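Local atomic coordinates of beta-hexosaminidase Amuc_2018 (Akkermansia muciniphila, PDB entry 6JEB), a protein that hydrolyses terminal non-reducing N-acetylglucosamine and N-acetylgalactosamine residues from glycans as a family 20 glycoside hydrolase. Residues T1-T13 with V431-H444. Residues are numbered along the deposited sequence; the frame is centred on the assembly and turned at random.
Sequences TAQYSIIPEPSRT and VRSWENFRRKLADH
Arg439 lies with its guanidinium between Gln3 and Lys440: Gln3 NE2 sits 3.3 Å above one face, near the rim, Lys440 CG lies over the opposite face, and the Gln3 amide is turned 30° from the guanidinium plane. At the edge, Arg439 NH2 donates in plane to Tyr4 O at 3.0 Å, nearly in line with the carbonyl. NE and NH2 also grip Asn436 OD1 side-on, both from the same face of its amide, which fixes the rotation of the guanidinium. Tyr4 O would probably lose this donor with an alanine in place of Arg439, and the Asn436 oxygen its two-nitrogen grip.

Lys440, its chain bent at chi3 (-67°), brings NZ between Ile6 O (2.8 Å) and the anti lone pair of Glu9 OE1 (2.7 Å), the latter a salt bridge. Glu423 adds a second carboxylate to this ammonium. One turn on, Asp443 OD2 accepts from Ser5 OG at 2.6 Å through its anti lone pair.

His444 is used on edge and face alike: NE2 donates to Ser5 O at 2.8 Å, almost in the ring plane, while Ile7 CD1 makes a CH-pi contact 3.7 Å above the ring centre, 7° off the normal. The other branch of Ile7, CG2, meets the edge of Phe437.

Carbonyls of Tyr4, Ser5 and Ile6, with the side chains of Ser5, Ile7 and Glu9, thus line one flank of helix 434-452. Before entering strand 12-16, this N-terminal segment links that helix to helix 55-73, touched by Tyr4 and Ile6. Phe437 packs on helix 417-426, joining helix 434-452 to the TIM-barrel catalytic domain.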
loop_
_atom_site.group_PDB
_atom_site.type_symbol
_atom_site.label_atom_id
_atom_site.label_comp_id
_atom_site.label_asym_id
_atom_site.label_seq_id
_atom_site.Cartn_x
_atom_site.Cartn_y
_atom_site.Cartn_z
ATOM N N THR A 1 19.691 -21.939 20.711
ATOM C CA THR A 1 19.123 -21.746 22.042
ATOM C C THR A 1 17.861 -20.875 21.982
ATOM O O THR A 1 17.320 -20.642 20.903
ATOM C CB THR A 1 20.163 -21.149 23.017
ATOM O OG1 THR A 1 19.597 -21.048 24.330
ATOM C CG2 THR A 1 20.622 -19.774 22.545
ATOM N N ALA A 2 17.396 -20.401 23.139
ATOM C CA ALA A 2 16.115 -19.709 23.213
ATOM C C ALA A 2 16.202 -18.323 22.580
ATOM O O ALA A 2 17.135 -17.562 22.849
ATOM C CB ALA A 2 15.670 -19.591 24.668
ATOM N N GLN A 3 15.209 -17.992 21.754
ATOM C CA GLN A 3 15.194 -16.758 20.986
ATOM C C GLN A 3 13.803 -16.146 21.057
ATOM O O GLN A 3 12.840 -16.786 21.487
ATOM C CB GLN A 3 15.505 -17.025 19.508
ATOM C CG GLN A 3 16.873 -17.614 19.234
ATOM C CD GLN A 3 17.076 -17.907 17.758
ATOM O OE1 GLN A 3 17.612 -17.082 17.018
ATOM N NE2 GLN A 3 16.642 -19.083 17.323
ATOM N N TYR A 4 13.702 -14.895 20.617
ATOM C CA TYR A 4 12.416 -14.257 20.383
ATOM C C TYR A 4 11.945 -14.551 18.963
ATOM O O TYR A 4 12.730 -14.907 18.078
ATOM C CB TYR A 4 12.531 -12.741 20.542
ATOM C CG TYR A 4 12.973 -12.269 21.909
ATOM C CD1 TYR A 4 12.552 -12.919 23.068
ATOM C CD2 TYR A 4 13.803 -11.161 22.043
ATOM C CE1 TYR A 4 12.947 -12.476 24.315
ATOM C CE2 TYR A 4 14.205 -10.713 23.286
ATOM C CZ TYR A 4 13.776 -11.374 24.420
ATOM O OH TYR A 4 14.184 -10.928 25.659
ATOM N N SER A 5 10.641 -14.385 18.752
ATOM C CA SER A 5 10.062 -14.531 17.425
ATOM C C SER A 5 9.349 -13.254 17.014
ATOM O O SER A 5 8.135 -13.254 16.787
ATOM C CB SER A 5 9.108 -15.723 17.382
ATOM O OG SER A 5 9.846 -16.921 17.522
ATOM N N ILE A 6 10.098 -12.164 16.911
ATOM C CA ILE A 6 9.556 -10.858 16.568
ATOM C C ILE A 6 9.722 -10.649 15.072
ATOM O O ILE A 6 10.834 -10.773 14.538
ATOM C CB ILE A 6 10.282 -9.746 17.345
ATOM C CG1 ILE A 6 10.145 -9.948 18.860
ATOM C CG2 ILE A 6 9.777 -8.370 16.902
ATOM C CD1 ILE A 6 11.262 -9.280 19.643
ATOM N N ILE A 7 8.622 -10.331 14.395
ATOM C CA ILE A 7 8.638 -9.918 12.997
ATOM C C ILE A 7 8.067 -8.508 12.944
ATOM O O ILE A 7 6.939 -8.282 13.392
ATOM C CB ILE A 7 7.824 -10.851 12.082
ATOM C CG1 ILE A 7 8.364 -12.281 12.156
ATOM C CG2 ILE A 7 7.857 -10.329 10.635
ATOM C CD1 ILE A 7 7.437 -13.324 11.519
ATOM N N PRO A 8 8.785 -7.527 12.386
ATOM C CA PRO A 8 10.115 -7.664 11.768
ATOM C C PRO A 8 11.250 -7.870 12.766
ATOM O O PRO A 8 11.166 -7.445 13.923
ATOM C CB PRO A 8 10.303 -6.337 11.023
ATOM C CG PRO A 8 9.287 -5.411 11.579
ATOM C CD PRO A 8 8.203 -6.184 12.216
ATOM N N GLU A 9 12.305 -8.528 12.307
ATOM C CA GLU A 9 13.467 -8.760 13.157
ATOM C C GLU A 9 14.009 -7.429 13.669
ATOM O O GLU A 9 14.258 -6.517 12.867
ATOM C CB GLU A 9 14.562 -9.478 12.368
ATOM C CG GLU A 9 15.773 -9.886 13.214
ATOM C CD GLU A 9 15.430 -10.919 14.281
ATOM O OE1 GLU A 9 14.389 -11.603 14.160
ATOM O OE2 GLU A 9 16.207 -11.048 15.254
ATOM N N PRO A 10 14.210 -7.276 14.979
ATOM C CA PRO A 10 14.772 -6.025 15.494
ATOM C C PRO A 10 16.199 -5.800 15.013
ATOM O O PRO A 10 16.951 -6.739 14.715
ATOM C CB PRO A 10 14.736 -6.222 17.015
ATOM C CG PRO A 10 13.617 -7.208 17.235
ATOM C CD PRO A 10 13.720 -8.151 16.059
ATOM N N SER A 11 16.583 -4.528 14.963
ATOM C CA SER A 11 17.925 -4.198 14.494
ATOM C C SER A 11 19.011 -4.718 15.430
ATOM O O SER A 11 20.108 -5.035 14.967
ATOM C CB SER A 11 18.061 -2.697 14.250
ATOM O OG SER A 11 17.657 -1.951 15.381
ATOM N N ARG A 12 18.736 -4.815 16.734
ATOM C CA ARG A 12 19.682 -5.408 17.680
ATOM C C ARG A 12 18.908 -6.131 18.774
ATOM O O ARG A 12 18.013 -5.549 19.396
ATOM C CB ARG A 12 20.619 -4.363 18.321
ATOM C CG ARG A 12 21.597 -4.956 19.355
ATOM C CD ARG A 12 22.445 -3.885 20.086
ATOM N NE ARG A 12 23.051 -4.407 21.322
ATOM C CZ ARG A 12 24.336 -4.713 21.489
ATOM N NH1 ARG A 12 25.219 -4.532 20.507
ATOM N NH2 ARG A 12 24.742 -5.203 22.659
ATOM N N THR A 13 19.239 -7.405 18.986
ATOM C CA THR A 13 18.735 -8.174 20.117
ATOM C C THR A 13 19.936 -8.727 20.861
ATOM O O THR A 13 20.742 -9.458 20.275
ATOM C CB THR A 13 17.846 -9.335 19.652
ATOM O OG1 THR A 13 16.776 -8.831 18.841
ATOM C CG2 THR A 13 17.256 -10.066 20.860
ATOM N N VAL A 431 20.572 -8.387 9.948
ATOM C CA VAL A 431 19.791 -9.251 10.833
ATOM C C VAL A 431 18.800 -10.115 10.077
ATOM O O VAL A 431 18.013 -10.841 10.705
ATOM C CB VAL A 431 19.088 -8.470 11.963
ATOM C CG1 VAL A 431 20.101 -7.674 12.787
ATOM C CG2 VAL A 431 17.977 -7.566 11.399
ATOM N N ARG A 432 18.809 -10.065 8.751
ATOM C CA ARG A 432 17.837 -10.788 7.947
ATOM C C ARG A 432 18.405 -12.119 7.474
ATOM O O ARG A 432 19.573 -12.206 7.085
ATOM C CB ARG A 432 17.403 -9.945 6.748
ATOM C CG ARG A 432 16.520 -8.772 7.143
ATOM C CD ARG A 432 15.992 -8.039 5.926
ATOM N NE ARG A 432 15.192 -8.912 5.068
ATOM C CZ ARG A 432 14.862 -8.635 3.813
ATOM N NH1 ARG A 432 15.247 -7.488 3.266
ATOM N NH2 ARG A 432 14.136 -9.504 3.113
ATOM N N SER A 433 17.573 -13.159 7.533
ATOM C CA SER A 433 17.889 -14.437 6.913
ATOM C C SER A 433 16.591 -15.208 6.723
ATOM O O SER A 433 15.675 -15.111 7.547
ATOM C CB SER A 433 18.896 -15.263 7.727
ATOM O OG SER A 433 18.276 -15.983 8.779
ATOM N N TRP A 434 16.515 -15.953 5.624
ATOM C CA TRP A 434 15.327 -16.756 5.369
ATOM C C TRP A 434 15.112 -17.779 6.479
ATOM O O TRP A 434 13.983 -17.966 6.951
ATOM C CB TRP A 434 15.442 -17.434 4.005
ATOM C CG TRP A 434 14.409 -18.493 3.775
ATOM C CD1 TRP A 434 14.631 -19.833 3.610
ATOM C CD2 TRP A 434 12.984 -18.312 3.707
ATOM N NE1 TRP A 434 13.443 -20.489 3.435
ATOM C CE2 TRP A 434 12.415 -19.583 3.485
ATOM C CE3 TRP A 434 12.138 -17.202 3.801
ATOM C CZ2 TRP A 434 11.037 -19.777 3.361
ATOM C CZ3 TRP A 434 10.763 -17.397 3.670
ATOM C CH2 TRP A 434 10.231 -18.675 3.454
ATOM N N GLU A 435 16.191 -18.424 6.933
ATOM C CA GLU A 435 16.059 -19.440 7.972
ATOM C C GLU A 435 15.448 -18.857 9.242
ATOM O O GLU A 435 14.530 -19.444 9.827
ATOM C CB GLU A 435 17.413 -20.086 8.260
ATOM C CG GLU A 435 17.908 -20.985 7.139
ATOM C CD GLU A 435 16.922 -22.087 6.804
ATOM O OE1 GLU A 435 16.386 -22.710 7.746
ATOM O OE2 GLU A 435 16.672 -22.322 5.601
ATOM N N ASN A 436 15.938 -17.698 9.681
ATOM C CA ASN A 436 15.388 -17.101 10.892
ATOM C C ASN A 436 13.950 -16.650 10.679
ATOM O O ASN A 436 13.093 -16.855 11.549
ATOM C CB ASN A 436 16.252 -15.931 11.363
ATOM C CG ASN A 436 15.877 -15.466 12.753
ATOM O OD1 ASN A 436 15.889 -16.257 13.701
ATOM N ND2 ASN A 436 15.541 -14.182 12.890
ATOM N N PHE A 437 13.668 -16.029 9.535
ATOM C CA PHE A 437 12.309 -15.576 9.264
ATOM C C PHE A 437 11.337 -16.748 9.256
ATOM O O PHE A 437 10.260 -16.682 9.860
ATOM C CB PHE A 437 12.256 -14.824 7.932
ATOM C CG PHE A 437 10.863 -14.442 7.516
ATOM C CD1 PHE A 437 10.249 -13.311 8.048
ATOM C CD2 PHE A 437 10.158 -15.225 6.612
ATOM C CE1 PHE A 437 8.956 -12.957 7.669
ATOM C CE2 PHE A 437 8.872 -14.887 6.230
ATOM C CZ PHE A 437 8.264 -13.751 6.760
ATOM N N ARG A 438 11.708 -17.832 8.566
ATOM C CA ARG A 438 10.844 -19.007 8.483
ATOM C C ARG A 438 10.574 -19.593 9.866
ATOM O O ARG A 438 9.446 -20.005 10.165
ATOM C CB ARG A 438 11.485 -20.049 7.563
ATOM C CG ARG A 438 10.616 -21.249 7.255
ATOM C CD ARG A 438 11.428 -22.321 6.554
ATOM N NE ARG A 438 12.326 -23.002 7.481
ATOM C CZ ARG A 438 13.551 -23.416 7.172
ATOM N NH1 ARG A 438 14.040 -23.203 5.958
ATOM N NH2 ARG A 438 14.297 -24.027 8.083
ATOM N N ARG A 439 11.597 -19.629 10.725
ATOM C CA ARG A 439 11.410 -20.101 12.094
ATOM C C ARG A 439 10.364 -19.261 12.818
ATOM O O ARG A 439 9.423 -19.796 13.419
ATOM C CB ARG A 439 12.740 -20.036 12.846
ATOM C CG ARG A 439 12.607 -20.289 14.349
ATOM C CD ARG A 439 13.901 -19.991 15.111
ATOM N NE ARG A 439 14.253 -18.571 15.120
ATOM C CZ ARG A 439 13.744 -17.676 15.962
ATOM N NH1 ARG A 439 12.832 -18.041 16.854
ATOM N NH2 ARG A 439 14.135 -16.409 15.901
ATOM N N LYS A 440 10.511 -17.938 12.762
ATOM C CA LYS A 440 9.587 -17.057 13.474
ATOM C C LYS A 440 8.178 -17.151 12.906
ATOM O O LYS A 440 7.197 -17.125 13.658
ATOM C CB LYS A 440 10.079 -15.615 13.386
ATOM C CG LYS A 440 11.468 -15.411 13.955
ATOM C CD LYS A 440 11.852 -13.941 13.947
ATOM C CE LYS A 440 12.006 -13.415 12.519
ATOM N NZ LYS A 440 12.270 -11.939 12.485
ATOM N N LEU A 441 8.055 -17.227 11.581
ATOM C CA LEU A 441 6.727 -17.263 10.979
ATOM C C LEU A 441 5.951 -18.502 11.412
ATOM O O LEU A 441 4.726 -18.446 11.581
ATOM C CB LEU A 441 6.840 -17.201 9.464
ATOM C CG LEU A 441 5.464 -17.108 8.816
ATOM C CD1 LEU A 441 4.858 -15.717 8.993
ATOM C CD2 LEU A 441 5.550 -17.504 7.381
ATOM N N ALA A 442 6.641 -19.626 11.599
ATOM C CA ALA A 442 5.977 -20.809 12.130
ATOM C C ALA A 442 5.361 -20.526 13.496
ATOM O O ALA A 442 4.223 -20.930 13.768
ATOM C CB ALA A 442 6.967 -21.971 12.199
ATOM N N ASP A 443 6.091 -19.817 14.367
ATOM C CA ASP A 443 5.532 -19.439 15.662
ATOM C C ASP A 443 4.368 -18.469 15.505
ATOM O O ASP A 443 3.427 -18.490 16.307
ATOM C CB ASP A 443 6.604 -18.794 16.542
ATOM C CG ASP A 443 7.716 -19.757 16.932
ATOM O OD1 ASP A 443 7.500 -20.994 16.895
ATOM O OD2 ASP A 443 8.809 -19.267 17.293
ATOM N N HIS A 444 4.416 -17.608 14.484
ATOM C CA HIS A 444 3.364 -16.619 14.288
ATOM C C HIS A 444 2.023 -17.231 13.901
ATOM O O HIS A 444 0.991 -16.569 14.056
ATOM C CB HIS A 444 3.810 -15.570 13.276
ATOM C CG HIS A 444 4.599 -14.464 13.893
ATOM N ND1 HIS A 444 4.209 -13.144 13.833
ATOM C CD2 HIS A 444 5.731 -14.492 14.638
ATOM C CE1 HIS A 444 5.083 -12.402 14.492
ATOM N NE2 HIS A 444 6.012 -13.197 14.997
HETATM O O HOH W 1 17.136 -19.108 13.878
HETATM O O HOH W 2 15.600 -13.679 16.140
#